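Local coordinates for protein migration inhibitory factor (Trichinella spiralis, PDB 1HFO) that belongs to the macrophage migration inhibitory factor family and forms a trimer of alpha/beta subunits, each with two helices packed on a four-stranded mixed sheet, at residues 27-32 with 76-81; 3-8 with 94-99. One frame throughout, in Å; residues are numbered along the deposited sequence.

Overall arrangement
The example illustrates how a layered alpha/beta subunit is tied together by contacts nested along the chain. The segments follow one another in the order 3-8, 27-32, 76-81 and 94-99, so interaction 1 lies inside the loop closed by interaction 2. Interaction 1 joins helices 18-30 and 69-87 in the helical layer; interaction 2 lies on the mixed sheet beneath, linking strand 2-7 to strand 94-100 across strand 57-63. Their centres lie about 13 Å apart, and they meet where Leu79 of helix 69-87 packs on Phe98 and Phe80 on Ile96. Both contacts also reach the second subunit, so the helix-on-sheet core adjoins the trimer interface.

Interaction 1: residues 27-32 with 76-81; sequences GNILSK and SAKLFD
Ile29 carries the whole contact from the side of segment 27-32, its two branches meeting Leu79 and Lys78 respectively. The apolar part centres on two methyl groups: Ile29 CD1 lies 3.2 Å from Leu79 CD1, closer than two methyl carbons normally sit, so the exact spacing is doubtful although the pairing is clear. Ile29 sets CG1 between its backbone N and carbonyl carbon (chi1 69°), and the extended continuation of the chain carries CD1 out to a leucine that crosses it obliquely. The CG2 methyl branch is used differently. Ile29 CG2 rests 3.9 Å from Lys78 CD, where the isoleucine and the aliphatic part of the lysine slide past each other in opposite directions.

These two residues are also the point of closest backbone approach, with Ile29 CA and Lys78 CA 8.6 Å apart. The contact thus joins the end of helix 18-30 to the middle of helix 69-87, the two lying over one face of the sheet in the MIF fold. Leu79 also touches Leu61 and Phe98 of the sheet; Leu30 touches Ser63 there, and both it and Ile29 reach His75 of the longer helix.

Polar interactions lie around the apolar centre. A bend at chi4 turns the ammonium end of Lys78 aside, and its NZ forms a salt bridge with Asp74, so CD meets Ile29 while the charge is paired within helix 69-87. Ser76 OG bonds to Thr111 O of the second subunit.

Helix 18-30 ends just past the contact in a Schellman motif: Lys32 N donates to Gly27 O at 3.0 Å, and Ser31, with a positive phi of 60°, makes a weak bond from Ser31 N to Asn28 O at 3.4 Å.

Interaction 2: residues 3-8 with 94-99; sequences FTLNTN and MYIHFV
Phe3 and Leu5 both hold CG anti to the backbone N (chi1 -177° and -171°), while Ile96 places CG1 opposite its carbonyl carbon (chi1 -64°), and these settings bring the three side chains together over one face of the mixed sheet. Strands 2-7 and 94-100 are not neighbours in the MIF fold: strand 57-63 runs between them, antiparallel to the first and parallel to the second. The contact is therefore made by side chains alone, bridging a strand, with Leu5 CA and Ile96 CA 8.4 Å apart at the nearest point.

One methyl does the bridging. Ile96 CD1 approaches the Phe3 ring obliquely at its far end, 3.9 Å from Phe3 CZ and 4.0 Å from Phe3 CE1. The same carbon lies 4.0 Å from Leu5 CD1. The isoleucine crosses both partners at about a right angle, so that its terminal methyl meets two alternate residues of strand 2-7 at once. All three residues are buried. The intervening strand contributes Leu61 beside Phe3 and Ala57 beside Leu5, and Leu83 of helix 69-87 meets Phe3 from the helical layer.

On its far side, strand 94-100 continues the sheet into the second subunit, where Tyr95 and Ile96 pair with an antiparallel strand. Tyr95 also takes part in that junction: its OH bonds to Tyr36 O of the second subunit, and its ring meets that of Trp108 of the same neighbouring chain. Ile96 thus has its backbone in the intersubunit ladder and its side chain in the core of its own subunit. Its two branches part there, for while CD1 reaches strand 2-7, Ile96 CG2 lies over one face of the Phe98 ring, 3.7 Å from its plane and nearer the ring's border than its centre.

Interaction 1: residues 27-32 with 76-81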
loop_
_atom_site.group_PDB
_atom_site.type_symbol
_atom_site.label_atom_id
_atom_site.label_comp_id
_atom_site.label_asym_id
_atom_site.label_seq_id
_atom_site.Cartn_x
_atom_site.Cartn_y
_atom_site.Cartn_z
ATOM N N GLY A 27 10.213 -8.244 14.668
ATOM C CA GLY A 27 10.359 -9.664 14.940
ATOM C C GLY A 27 10.168 -9.973 16.407
ATOM O O GLY A 27 9.500 -10.935 16.787
ATOM N N ASN A 28 10.763 -9.148 17.249
ATOM C CA ASN A 28 10.632 -9.376 18.665
ATOM C C ASN A 28 9.168 -9.214 19.133
ATOM O O ASN A 28 8.682 -10.058 19.885
ATOM C CB ASN A 28 11.621 -8.469 19.440
ATOM C CG ASN A 28 13.113 -8.775 19.101
ATOM O OD1 ASN A 28 13.495 -9.933 18.899
ATOM N ND2 ASN A 28 13.952 -7.728 19.063
ATOM N N ILE A 29 8.433 -8.192 18.681
ATOM C CA ILE A 29 7.047 -8.052 19.145
ATOM C C ILE A 29 6.061 -9.087 18.600
ATOM O O ILE A 29 5.071 -9.403 19.257
ATOM C CB ILE A 29 6.433 -6.648 18.870
ATOM C CG1 ILE A 29 6.230 -6.436 17.374
ATOM C CG2 ILE A 29 7.316 -5.562 19.462
ATOM C CD1 ILE A 29 5.493 -5.154 17.034
ATOM N N LEU A 30 6.307 -9.594 17.394
ATOM C CA LEU A 30 5.422 -10.598 16.808
ATOM C C LEU A 30 5.966 -12.000 17.062
ATOM O O LEU A 30 5.309 -12.983 16.760
ATOM C CB LEU A 30 5.274 -10.375 15.300
ATOM C CG LEU A 30 4.628 -9.062 14.874
ATOM C CD1 LEU A 30 4.732 -8.904 13.373
ATOM C CD2 LEU A 30 3.165 -9.047 15.327
ATOM N N SER A 31 7.160 -12.083 17.639
ATOM C CA SER A 31 7.789 -13.375 17.921
ATOM C C SER A 31 8.016 -14.191 16.653
ATOM O O SER A 31 7.717 -15.391 16.599
ATOM C CB SER A 31 6.949 -14.178 18.923
ATOM O OG SER A 31 6.994 -13.572 20.208
ATOM N N LYS A 32 8.535 -13.524 15.622
ATOM C CA LYS A 32 8.842 -14.183 14.357
ATOM C C LYS A 32 10.341 -14.084 14.095
ATOM O O LYS A 32 11.001 -13.172 14.581
ATOM C CB LYS A 32 8.088 -13.531 13.190
ATOM C CG LYS A 32 6.583 -13.776 13.221
ATOM C CD LYS A 32 6.291 -15.261 13.249
ATOM C CE LYS A 32 4.794 -15.529 13.237
ATOM N NZ LYS A 32 4.197 -15.195 11.920
ATOM N N SER A 76 1.173 -0.975 19.192
ATOM C CA SER A 76 1.157 0.445 18.850
ATOM C C SER A 76 2.044 1.342 19.707
ATOM O O SER A 76 2.716 2.248 19.197
ATOM C CB SER A 76 -0.278 0.988 18.913
ATOM O OG SER A 76 -0.309 2.319 18.424
ATOM N N ALA A 77 2.014 1.111 21.012
ATOM C CA ALA A 77 2.809 1.908 21.931
ATOM C C ALA A 77 4.277 1.776 21.534
ATOM O O ALA A 77 4.974 2.772 21.347
ATOM C CB ALA A 77 2.595 1.417 23.347
ATOM N N LYS A 78 4.725 0.537 21.376
ATOM C CA LYS A 78 6.119 0.260 21.022
ATOM C C LYS A 78 6.543 0.793 19.653
ATOM O O LYS A 78 7.620 1.391 19.507
ATOM C CB LYS A 78 6.361 -1.245 21.089
ATOM C CG LYS A 78 6.180 -1.838 22.477
ATOM C CD LYS A 78 6.655 -3.271 22.509
ATOM C CE LYS A 78 5.883 -4.097 23.526
ATOM N NZ LYS A 78 5.920 -3.495 24.883
ATOM N N LEU A 79 5.707 0.555 18.640
ATOM C CA LEU A 79 6.017 1.014 17.298
ATOM C C LEU A 79 6.045 2.535 17.207
ATOM O O LEU A 79 6.901 3.104 16.536
ATOM C CB LEU A 79 4.998 0.452 16.287
ATOM C CG LEU A 79 5.232 -0.961 15.742
ATOM C CD1 LEU A 79 5.422 -1.929 16.886
ATOM C CD2 LEU A 79 4.054 -1.385 14.861
ATOM N N PHE A 80 5.100 3.204 17.857
ATOM C CA PHE A 80 5.079 4.655 17.799
ATOM C C PHE A 80 6.263 5.278 18.522
ATOM O O PHE A 80 6.833 6.261 18.050
ATOM C CB PHE A 80 3.777 5.195 18.363
ATOM C CG PHE A 80 2.677 5.262 17.349
ATOM C CD1 PHE A 80 2.016 4.110 16.941
ATOM C CD2 PHE A 80 2.323 6.476 16.781
ATOM C CE1 PHE A 80 0.999 4.172 15.962
ATOM C CE2 PHE A 80 1.319 6.554 15.813
ATOM C CZ PHE A 80 0.657 5.386 15.405
ATOM N N ASP A 81 6.632 4.704 19.657
ATOM C CA ASP A 81 7.791 5.197 20.399
ATOM C C ASP A 81 9.020 5.053 19.499
ATOM O O ASP A 81 9.811 5.983 19.335
ATOM C CB ASP A 81 7.975 4.396 21.692
ATOM C CG ASP A 81 9.356 4.579 22.302
ATOM O OD1 ASP A 81 9.750 5.739 22.558
ATOM O OD2 ASP A 81 10.050 3.559 22.524
#

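Interaction 2: residues 3-8 with 94-99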
loop_
_atom_site.group_PDB
_atom_site.type_symbol
_atom_site.label_atom_id
_atom_site.label_comp_id
_atom_site.label_asym_id
_atom_site.label_seq_id
_atom_site.Cartn_x
_atom_site.Cartn_y
_atom_site.Cartn_z
ATOM N N PHE A 3 6.468 -4.531 7.538
ATOM C CA PHE A 3 6.157 -3.234 8.097
ATOM C C PHE A 3 6.513 -2.279 6.986
ATOM O O PHE A 3 7.663 -2.218 6.539
ATOM C CB PHE A 3 6.974 -2.882 9.326
ATOM C CG PHE A 3 6.573 -1.554 9.922
ATOM C CD1 PHE A 3 5.350 -1.418 10.559
ATOM C CD2 PHE A 3 7.392 -0.438 9.791
ATOM C CE1 PHE A 3 4.932 -0.170 11.065
ATOM C CE2 PHE A 3 6.985 0.824 10.300
ATOM C CZ PHE A 3 5.754 0.939 10.931
ATOM N N THR A 4 5.521 -1.538 6.515
ATOM C CA THR A 4 5.732 -0.596 5.436
ATOM C C THR A 4 5.195 0.770 5.874
ATOM O O THR A 4 4.104 0.860 6.444
ATOM C CB THR A 4 5.038 -1.121 4.142
ATOM O OG1 THR A 4 5.077 -0.125 3.119
ATOM C CG2 THR A 4 3.620 -1.531 4.427
ATOM N N LEU A 5 5.980 1.809 5.616
ATOM C CA LEU A 5 5.640 3.174 6.019
ATOM C C LEU A 5 5.855 4.192 4.915
ATOM O O LEU A 5 6.828 4.129 4.153
ATOM C CB LEU A 5 6.493 3.564 7.226
ATOM C CG LEU A 5 6.180 4.864 7.969
ATOM C CD1 LEU A 5 4.893 4.673 8.742
ATOM C CD2 LEU A 5 7.334 5.200 8.946
ATOM N N ASN A 6 4.931 5.142 4.838
ATOM C CA ASN A 6 5.020 6.220 3.875
ATOM C C ASN A 6 5.150 7.497 4.700
ATOM O O ASN A 6 4.413 7.705 5.667
ATOM C CB ASN A 6 3.764 6.265 3.009
ATOM C CG ASN A 6 3.534 4.963 2.282
ATOM O OD1 ASN A 6 2.774 4.101 2.739
ATOM N ND2 ASN A 6 4.219 4.792 1.158
ATOM N N THR A 7 6.091 8.343 4.315
ATOM C CA THR A 7 6.332 9.564 5.077
ATOM C C THR A 7 6.774 10.728 4.205
ATOM O O THR A 7 7.300 10.538 3.105
ATOM C CB THR A 7 7.414 9.292 6.155
ATOM O OG1 THR A 7 7.641 10.478 6.928
ATOM C CG2 THR A 7 8.720 8.870 5.500
ATOM N N ASN A 8 6.571 11.944 4.714
ATOM C CA ASN A 8 6.974 13.135 3.986
ATOM C C ASN A 8 8.371 13.620 4.362
ATOM O O ASN A 8 8.902 14.531 3.727
ATOM C CB ASN A 8 5.965 14.280 4.195
ATOM C CG ASN A 8 5.506 14.417 5.639
ATOM O OD1 ASN A 8 6.192 14.001 6.573
ATOM N ND2 ASN A 8 4.330 15.036 5.828
ATOM N N MET A 94 0.801 10.065 12.962
ATOM C CA MET A 94 1.090 8.765 12.352
ATOM C C MET A 94 -0.039 7.768 12.563
ATOM O O MET A 94 -0.647 7.699 13.631
ATOM C CB MET A 94 2.373 8.161 12.932
ATOM C CG MET A 94 3.631 8.894 12.562
ATOM S SD MET A 94 5.075 7.960 13.113
ATOM C CE MET A 94 4.983 8.183 14.856
ATOM N N TYR A 95 -0.323 6.987 11.520
ATOM C CA TYR A 95 -1.333 5.951 11.614
ATOM C C TYR A 95 -0.664 4.645 11.231
ATOM O O TYR A 95 0.160 4.623 10.321
ATOM C CB TYR A 95 -2.459 6.159 10.606
ATOM C CG TYR A 95 -3.518 7.146 11.002
ATOM C CD1 TYR A 95 -4.184 7.035 12.220
ATOM C CD2 TYR A 95 -3.899 8.153 10.125
ATOM C CE1 TYR A 95 -5.222 7.921 12.550
ATOM C CE2 TYR A 95 -4.931 9.038 10.442
ATOM C CZ TYR A 95 -5.583 8.916 11.651
ATOM O OH TYR A 95 -6.602 9.801 11.956
ATOM N N ILE A 96 -1.038 3.576 11.914
ATOM C CA ILE A 96 -0.533 2.254 11.571
ATOM C C ILE A 96 -1.718 1.290 11.499
ATOM O O ILE A 96 -2.476 1.149 12.458
ATOM C CB ILE A 96 0.484 1.710 12.604
ATOM C CG1 ILE A 96 1.727 2.604 12.633
ATOM C CG2 ILE A 96 0.851 0.248 12.237
ATOM C CD1 ILE A 96 2.364 2.870 11.276
ATOM N N HIS A 97 -1.875 0.631 10.354
ATOM C CA HIS A 97 -2.945 -0.328 10.198
ATOM C C HIS A 97 -2.389 -1.711 10.495
ATOM O O HIS A 97 -1.440 -2.155 9.837
ATOM C CB HIS A 97 -3.494 -0.335 8.770
ATOM C CG HIS A 97 -4.705 -1.205 8.611
ATOM N ND1 HIS A 97 -5.110 -1.711 7.395
ATOM C CD2 HIS A 97 -5.583 -1.682 9.526
ATOM C CE1 HIS A 97 -6.184 -2.460 7.567
ATOM N NE2 HIS A 97 -6.492 -2.461 8.851
ATOM N N PHE A 98 -2.976 -2.373 11.482
ATOM C CA PHE A 98 -2.556 -3.709 11.885
ATOM C C PHE A 98 -3.400 -4.751 11.155
ATOM O O PHE A 98 -4.639 -4.737 11.215
ATOM C CB PHE A 98 -2.690 -3.859 13.405
ATOM C CG PHE A 98 -1.799 -2.924 14.185
ATOM C CD1 PHE A 98 -0.422 -3.139 14.245
ATOM C CD2 PHE A 98 -2.335 -1.813 14.846
ATOM C CE1 PHE A 98 0.417 -2.266 14.944
ATOM C CE2 PHE A 98 -1.507 -0.931 15.552
ATOM C CZ PHE A 98 -0.128 -1.154 15.603
ATOM N N VAL A 99 -2.719 -5.642 10.439
ATOM C CA VAL A 99 -3.398 -6.668 9.663
ATOM C C VAL A 99 -2.974 -8.083 10.002
ATOM O O VAL A 99 -1.796 -8.424 9.897
ATOM C CB VAL A 99 -3.147 -6.454 8.155
ATOM C CG1 VAL A 99 -3.929 -7.479 7.359
ATOM C CG2 VAL A 99 -3.526 -5.024 7.752
#